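Local coordinates for protein UDP-N-acetylmuramate--L-alanine ligase (Thermotoga maritima, PDB 1J6U) that joins L-alanine to UDP-N-acetylmuramate at the cost of ATP, a ligase step of peptidoglycan synthesis in bacterial cell-wall formation, at residues Lys14-Gly19 with Asp38-Asn43; Asp73-Thr78 with Val96-Arg101. All coordinates share one frame; numbering follows the deposited sequence.

How the contacts relate
Contacts 1 and 2 are two seams of one parallel sheet whose strands run in the order 38-42, 14-18, 74-77, 98-100; their centres are about 9 Å apart. Strands 14-18 and 74-77 lie side by side, so His16 O accepts from Ile76 N at 2.7 Å and Phe17 packs on Ile76. Both are backbone-bonded parallel pairs, with five such bonds in contact 1 and four in contact 2. Contact 1 is largely buried inside the sheet and adds a histidine-tyrosine pair and a serine on one face. Contact 2 brings in the edge strand 98-100, is only partly buried, and adds aliphatic packing and a lysine-asparagine bond. Each closes a beta-alpha-beta unit, through helix 23-34 and helix 86-93 respectively.

Contact 1 of 2, residues Lys14-Gly19 with Asp38-Asn43; sequences KIHFVG and DVYGSN
Residues Lys14-Gly19 and Asp38-Asn43 pair as parallel strands, their axes 4.5 Å apart at 20°, inside the sheet of the N-terminal Mur ligase family domain. Five backbone bonds alternate between the strands; the last, Gly19 N to Ser42 O, holds the glycine that probably opens a GxGxxG strand-turn-helix, consistent with a Rossmann-like domain. On the face carrying His16, Tyr40 and Ser42, the Tyr40 ring turns an edge to the imidazole face in an offset edge-to-face pair, centroids 4.6 Å apart and planes at 61°. With Tyr40 CG between its backbone N and carbonyl carbon (chi1 74°), the ring reaches over His16 CA, and its OH, also bonded to Tyr70 N, hydrogen-bonds with His16 ND1 at 2.8 Å. Glu87 takes His16 NE2 and Ser42 OG, so the imidazole is held at both nitrogens. Alongside Asp38, Lys14 CE lies 3.2 Å from OD2, but NZ stays 4.0 Å from that oxygen, beyond a salt bridge, and bonds to Tyr70 O. On the other face Phe17 CE1 rests against Val39 CG1 at 3.7 Å. Crossover helix 23-34 packs there through Met25 and Ala29; helix 86-93 meets Val18 on the opposite, His16 face, and strand 74-77 flanks strand 14-18.

Contact 2 of 2, residues Asp73-Thr78 with Val96-Arg101; sequences DLVIKT and VPIENR
Asp73 O meets the Pro97 ring at CG, 3.2 Å away, while its carboxylate OD2 accepts from Lys14 N in the adjoining strand. Leu74 follows; its side chain crosses that of Pro97 at about a right angle, with CD1 3.8 Å from Pro97 CG. Val75 takes two of the four backbone bonds: its N donates to Pro97 O and its O accepts from Glu99 N at 2.7 Å, straddling its bridge partner Ile98. Its side chain runs beside that of Ile98, with CB 3.9 Å from Ile98 CG1, and CG2 meets Val96 CG1. Ile76 turns to the opposite face, where helix 23-34 supplies Met25; its CG2 lies 3.5 Å from Glu99 O. Lys77 bonds through N to Glu99 O and through O to Arg101 N. Its chain leaves between backbone N and carbonyl carbon (chi1 70°) and stays extended at chi2, laying CD on Ile98 CG2 at 3.6 Å; later bends bring NZ to Asn100 OD1 at 2.8 Å, tilted 15° from the amide carbonyl plane. Thr78 places CB over one face of the Arg101 guanidinium, 3.7 Å from NH2. Main-chain bonds and aliphatic contacts clustered around Val75 and Ile98 thus hold this edge strand; the Asn100 amide oxygen accepts from the lysine ammonium, and Arg101 NH1, at the start of helix 101-112, forms a salt bridge with Glu174 of the Mur ligase middle domain.

Contact 1 of 2, residues Lys14-Gly19 with Asp38-Asn43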
loop_
_atom_site.group_PDB
_atom_site.type_symbol
_atom_site.label_atom_id
_atom_site.label_comp_id
_atom_site.label_asym_id
_atom_site.label_seq_id
_atom_site.Cartn_x
_atom_site.Cartn_y
_atom_site.Cartn_z
ATOM N N LYS A 14 2.311 2.451 -29.309
ATOM C CA LYS A 14 2.377 3.721 -28.588
ATOM C C LYS A 14 1.150 3.714 -27.687
ATOM O O LYS A 14 0.035 3.597 -28.180
ATOM C CB LYS A 14 2.283 4.905 -29.523
ATOM C CG LYS A 14 2.511 6.231 -28.822
ATOM C CD LYS A 14 2.412 7.326 -29.833
ATOM C CE LYS A 14 3.460 8.410 -29.685
ATOM N NZ LYS A 14 3.397 9.283 -30.929
ATOM N N ILE A 15 1.352 3.833 -26.375
ATOM C CA ILE A 15 0.252 3.769 -25.418
ATOM C C ILE A 15 0.076 5.050 -24.629
ATOM O O ILE A 15 1.037 5.637 -24.125
ATOM C CB ILE A 15 0.484 2.626 -24.429
ATOM C CG1 ILE A 15 0.815 1.350 -25.203
ATOM C CG2 ILE A 15 -0.738 2.444 -23.528
ATOM C CD1 ILE A 15 1.364 0.199 -24.337
ATOM N N HIS A 16 -1.175 5.469 -24.540
ATOM C CA HIS A 16 -1.595 6.677 -23.834
ATOM C C HIS A 16 -2.317 6.244 -22.537
ATOM O O HIS A 16 -3.344 5.555 -22.583
ATOM C CB HIS A 16 -2.534 7.464 -24.756
ATOM C CG HIS A 16 -3.044 8.740 -24.176
ATOM N ND1 HIS A 16 -3.186 9.883 -24.929
ATOM C CD2 HIS A 16 -3.434 9.062 -22.923
ATOM C CE1 HIS A 16 -3.638 10.860 -24.164
ATOM N NE2 HIS A 16 -3.796 10.387 -22.941
ATOM N N PHE A 17 -1.751 6.643 -21.398
ATOM C CA PHE A 17 -2.298 6.318 -20.081
ATOM C C PHE A 17 -2.990 7.521 -19.469
ATOM O O PHE A 17 -2.340 8.516 -19.090
ATOM C CB PHE A 17 -1.183 5.875 -19.089
ATOM C CG PHE A 17 -0.537 4.548 -19.419
ATOM C CD1 PHE A 17 0.467 4.468 -20.395
ATOM C CD2 PHE A 17 -0.960 3.377 -18.776
ATOM C CE1 PHE A 17 1.025 3.266 -20.731
ATOM C CE2 PHE A 17 -0.406 2.167 -19.100
ATOM C CZ PHE A 17 0.588 2.111 -20.084
ATOM N N VAL A 18 -4.299 7.418 -19.329
ATOM C CA VAL A 18 -5.060 8.505 -18.748
ATOM C C VAL A 18 -5.135 8.180 -17.271
ATOM O O VAL A 18 -5.869 7.259 -16.856
ATOM C CB VAL A 18 -6.465 8.580 -19.380
ATOM C CG1 VAL A 18 -7.225 9.826 -18.876
ATOM C CG2 VAL A 18 -6.315 8.615 -20.880
ATOM N N GLY A 19 -4.361 8.943 -16.493
ATOM C CA GLY A 19 -4.271 8.731 -15.060
ATOM C C GLY A 19 -2.944 8.023 -14.731
ATOM O O GLY A 19 -2.826 7.320 -13.728
ATOM N N ASP A 38 6.336 2.824 -26.854
ATOM C CA ASP A 38 6.302 4.279 -26.802
ATOM C C ASP A 38 5.193 4.606 -25.789
ATOM O O ASP A 38 4.011 4.414 -26.040
ATOM C CB ASP A 38 5.974 4.844 -28.173
ATOM C CG ASP A 38 6.307 6.324 -28.284
ATOM O OD1 ASP A 38 6.632 6.940 -27.230
ATOM O OD2 ASP A 38 6.235 6.866 -29.426
ATOM N N VAL A 39 5.585 5.121 -24.640
ATOM C CA VAL A 39 4.643 5.383 -23.581
ATOM C C VAL A 39 4.561 6.817 -23.143
ATOM O O VAL A 39 5.565 7.496 -23.053
ATOM C CB VAL A 39 5.023 4.494 -22.345
ATOM C CG1 VAL A 39 4.316 4.947 -21.117
ATOM C CG2 VAL A 39 4.684 3.024 -22.642
ATOM N N TYR A 40 3.348 7.290 -22.879
ATOM C CA TYR A 40 3.179 8.647 -22.358
ATOM C C TYR A 40 1.819 8.670 -21.697
ATOM O O TYR A 40 1.031 7.709 -21.783
ATOM C CB TYR A 40 3.283 9.718 -23.463
ATOM C CG TYR A 40 2.082 9.806 -24.382
ATOM C CD1 TYR A 40 1.051 10.707 -24.122
ATOM C CD2 TYR A 40 1.962 8.967 -25.504
ATOM C CE1 TYR A 40 -0.079 10.781 -24.957
ATOM C CE2 TYR A 40 0.834 9.028 -26.347
ATOM C CZ TYR A 40 -0.174 9.946 -26.063
ATOM O OH TYR A 40 -1.244 10.076 -26.904
ATOM N N GLY A 41 1.507 9.758 -21.028
ATOM C CA GLY A 41 0.213 9.752 -20.380
ATOM C C GLY A 41 -0.113 11.074 -19.755
ATOM O O GLY A 41 0.596 12.077 -19.908
ATOM N N SER A 42 -1.181 11.063 -18.990
ATOM C CA SER A 42 -1.613 12.298 -18.397
ATOM C C SER A 42 -2.220 12.015 -17.042
ATOM O O SER A 42 -2.617 10.886 -16.726
ATOM C CB SER A 42 -2.676 12.890 -19.296
ATOM O OG SER A 42 -3.755 11.972 -19.302
ATOM N N ASN A 43 -2.358 13.069 -16.264
ATOM C CA ASN A 43 -2.909 12.892 -14.946
ATOM C C ASN A 43 -3.553 14.193 -14.535
ATOM O O ASN A 43 -3.185 15.272 -15.009
ATOM C CB ASN A 43 -1.780 12.505 -13.958
ATOM C CG ASN A 43 -2.288 11.670 -12.793
ATOM O OD1 ASN A 43 -2.918 10.615 -12.999
ATOM N ND2 ASN A 43 -2.015 12.128 -11.559
#

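Contact 2 of 2, residues Asp73-Thr78 with Val96-Arg101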
loop_
_atom_site.group_PDB
_atom_site.type_symbol
_atom_site.label_atom_id
_atom_site.label_comp_id
_atom_site.label_asym_id
_atom_site.label_seq_id
_atom_site.Cartn_x
_atom_site.Cartn_y
_atom_site.Cartn_z
ATOM N N ASP A 73 -1.736 4.140 -30.263
ATOM C CA ASP A 73 -2.357 2.982 -30.862
ATOM C C ASP A 73 -3.270 2.444 -29.821
ATOM O O ASP A 73 -4.182 1.652 -30.089
ATOM C CB ASP A 73 -1.316 1.907 -31.160
ATOM C CG ASP A 73 -0.200 2.429 -31.997
ATOM O OD1 ASP A 73 -0.513 3.099 -33.003
ATOM O OD2 ASP A 73 0.979 2.184 -31.658
ATOM N N LEU A 74 -3.024 2.886 -28.604
ATOM C CA LEU A 74 -3.796 2.348 -27.519
ATOM C C LEU A 74 -3.967 3.346 -26.403
ATOM O O LEU A 74 -3.059 4.118 -26.094
ATOM C CB LEU A 74 -3.078 1.098 -27.018
ATOM C CG LEU A 74 -3.863 0.378 -25.949
ATOM C CD1 LEU A 74 -5.199 -0.051 -26.580
ATOM C CD2 LEU A 74 -3.041 -0.801 -25.388
ATOM N N VAL A 75 -5.139 3.327 -25.789
ATOM C CA VAL A 75 -5.398 4.227 -24.688
ATOM C C VAL A 75 -5.834 3.399 -23.507
ATOM O O VAL A 75 -6.754 2.588 -23.638
ATOM C CB VAL A 75 -6.556 5.210 -24.977
ATOM C CG1 VAL A 75 -7.049 5.797 -23.644
ATOM C CG2 VAL A 75 -6.101 6.328 -25.886
ATOM N N ILE A 76 -5.193 3.615 -22.358
ATOM C CA ILE A 76 -5.575 2.901 -21.148
ATOM C C ILE A 76 -6.071 3.897 -20.110
ATOM O O ILE A 76 -5.483 4.986 -19.934
ATOM C CB ILE A 76 -4.396 2.136 -20.558
ATOM C CG1 ILE A 76 -3.832 1.192 -21.613
ATOM C CG2 ILE A 76 -4.859 1.375 -19.322
ATOM C CD1 ILE A 76 -2.652 0.436 -21.144
ATOM N N LYS A 77 -7.147 3.533 -19.421
ATOM C CA LYS A 77 -7.718 4.422 -18.406
ATOM C C LYS A 77 -8.062 3.717 -17.096
ATOM O O LYS A 77 -8.355 2.526 -17.059
ATOM C CB LYS A 77 -8.979 5.101 -18.957
ATOM C CG LYS A 77 -10.169 4.174 -19.131
ATOM C CD LYS A 77 -11.266 4.847 -19.942
ATOM C CE LYS A 77 -12.622 4.733 -19.290
ATOM N NZ LYS A 77 -13.230 3.379 -19.286
ATOM N N THR A 78 -8.032 4.471 -16.018
ATOM C CA THR A 78 -8.372 3.933 -14.713
ATOM C C THR A 78 -9.871 4.066 -14.475
ATOM O O THR A 78 -10.544 4.890 -15.089
ATOM C CB THR A 78 -7.677 4.710 -13.639
ATOM O OG1 THR A 78 -8.423 5.913 -13.369
ATOM C CG2 THR A 78 -6.263 5.052 -14.102
ATOM N N VAL A 96 -9.719 5.123 -31.428
ATOM C CA VAL A 96 -8.611 4.427 -30.823
ATOM C C VAL A 96 -9.128 3.510 -29.709
ATOM O O VAL A 96 -9.896 3.913 -28.841
ATOM C CB VAL A 96 -7.607 5.423 -30.277
ATOM C CG1 VAL A 96 -6.550 4.720 -29.428
ATOM C CG2 VAL A 96 -6.950 6.128 -31.449
ATOM N N PRO A 97 -8.739 2.240 -29.752
ATOM C CA PRO A 97 -9.174 1.275 -28.727
ATOM C C PRO A 97 -8.791 1.780 -27.329
ATOM O O PRO A 97 -7.688 2.306 -27.100
ATOM C CB PRO A 97 -8.437 0.005 -29.117
ATOM C CG PRO A 97 -7.135 0.566 -29.754
ATOM C CD PRO A 97 -7.687 1.683 -30.619
ATOM N N ILE A 98 -9.728 1.642 -26.409
ATOM C CA ILE A 98 -9.546 2.116 -25.054
ATOM C C ILE A 98 -9.702 0.946 -24.130
ATOM O O ILE A 98 -10.653 0.171 -24.254
ATOM C CB ILE A 98 -10.614 3.146 -24.670
ATOM C CG1 ILE A 98 -10.379 4.439 -25.436
ATOM C CG2 ILE A 98 -10.572 3.426 -23.173
ATOM C CD1 ILE A 98 -11.640 5.253 -25.529
ATOM N N GLU A 99 -8.761 0.817 -23.205
ATOM C CA GLU A 99 -8.834 -0.266 -22.268
ATOM C C GLU A 99 -8.730 0.192 -20.837
ATOM O O GLU A 99 -8.184 1.272 -20.553
ATOM C CB GLU A 99 -7.769 -1.279 -22.585
ATOM C CG GLU A 99 -8.336 -2.643 -22.462
ATOM C CD GLU A 99 -7.668 -3.577 -23.400
ATOM O OE1 GLU A 99 -7.482 -3.162 -24.573
ATOM O OE2 GLU A 99 -7.340 -4.709 -22.960
ATOM N N ASN A 100 -9.305 -0.618 -19.950
ATOM C CA ASN A 100 -9.295 -0.359 -18.509
ATOM C C ASN A 100 -8.086 -1.001 -17.850
ATOM O O ASN A 100 -7.704 -2.122 -18.191
ATOM C CB ASN A 100 -10.591 -0.865 -17.888
ATOM C CG ASN A 100 -11.798 -0.026 -18.335
ATOM O OD1 ASN A 100 -11.826 1.193 -18.128
ATOM N ND2 ASN A 100 -12.780 -0.666 -18.966
ATOM N N ARG A 101 -7.476 -0.260 -16.929
ATOM C CA ARG A 101 -6.293 -0.680 -16.186
ATOM C C ARG A 101 -6.250 -2.174 -15.809
ATOM O O ARG A 101 -5.401 -2.915 -16.306
ATOM C CB ARG A 101 -6.179 0.180 -14.924
ATOM C CG ARG A 101 -4.849 0.065 -14.153
ATOM C CD ARG A 101 -4.867 0.949 -12.880
ATOM N NE ARG A 101 -6.077 0.705 -12.081
ATOM C CZ ARG A 101 -6.593 1.561 -11.188
ATOM N NH1 ARG A 101 -7.708 1.256 -10.505
ATOM N NH2 ARG A 101 -6.002 2.733 -10.971
#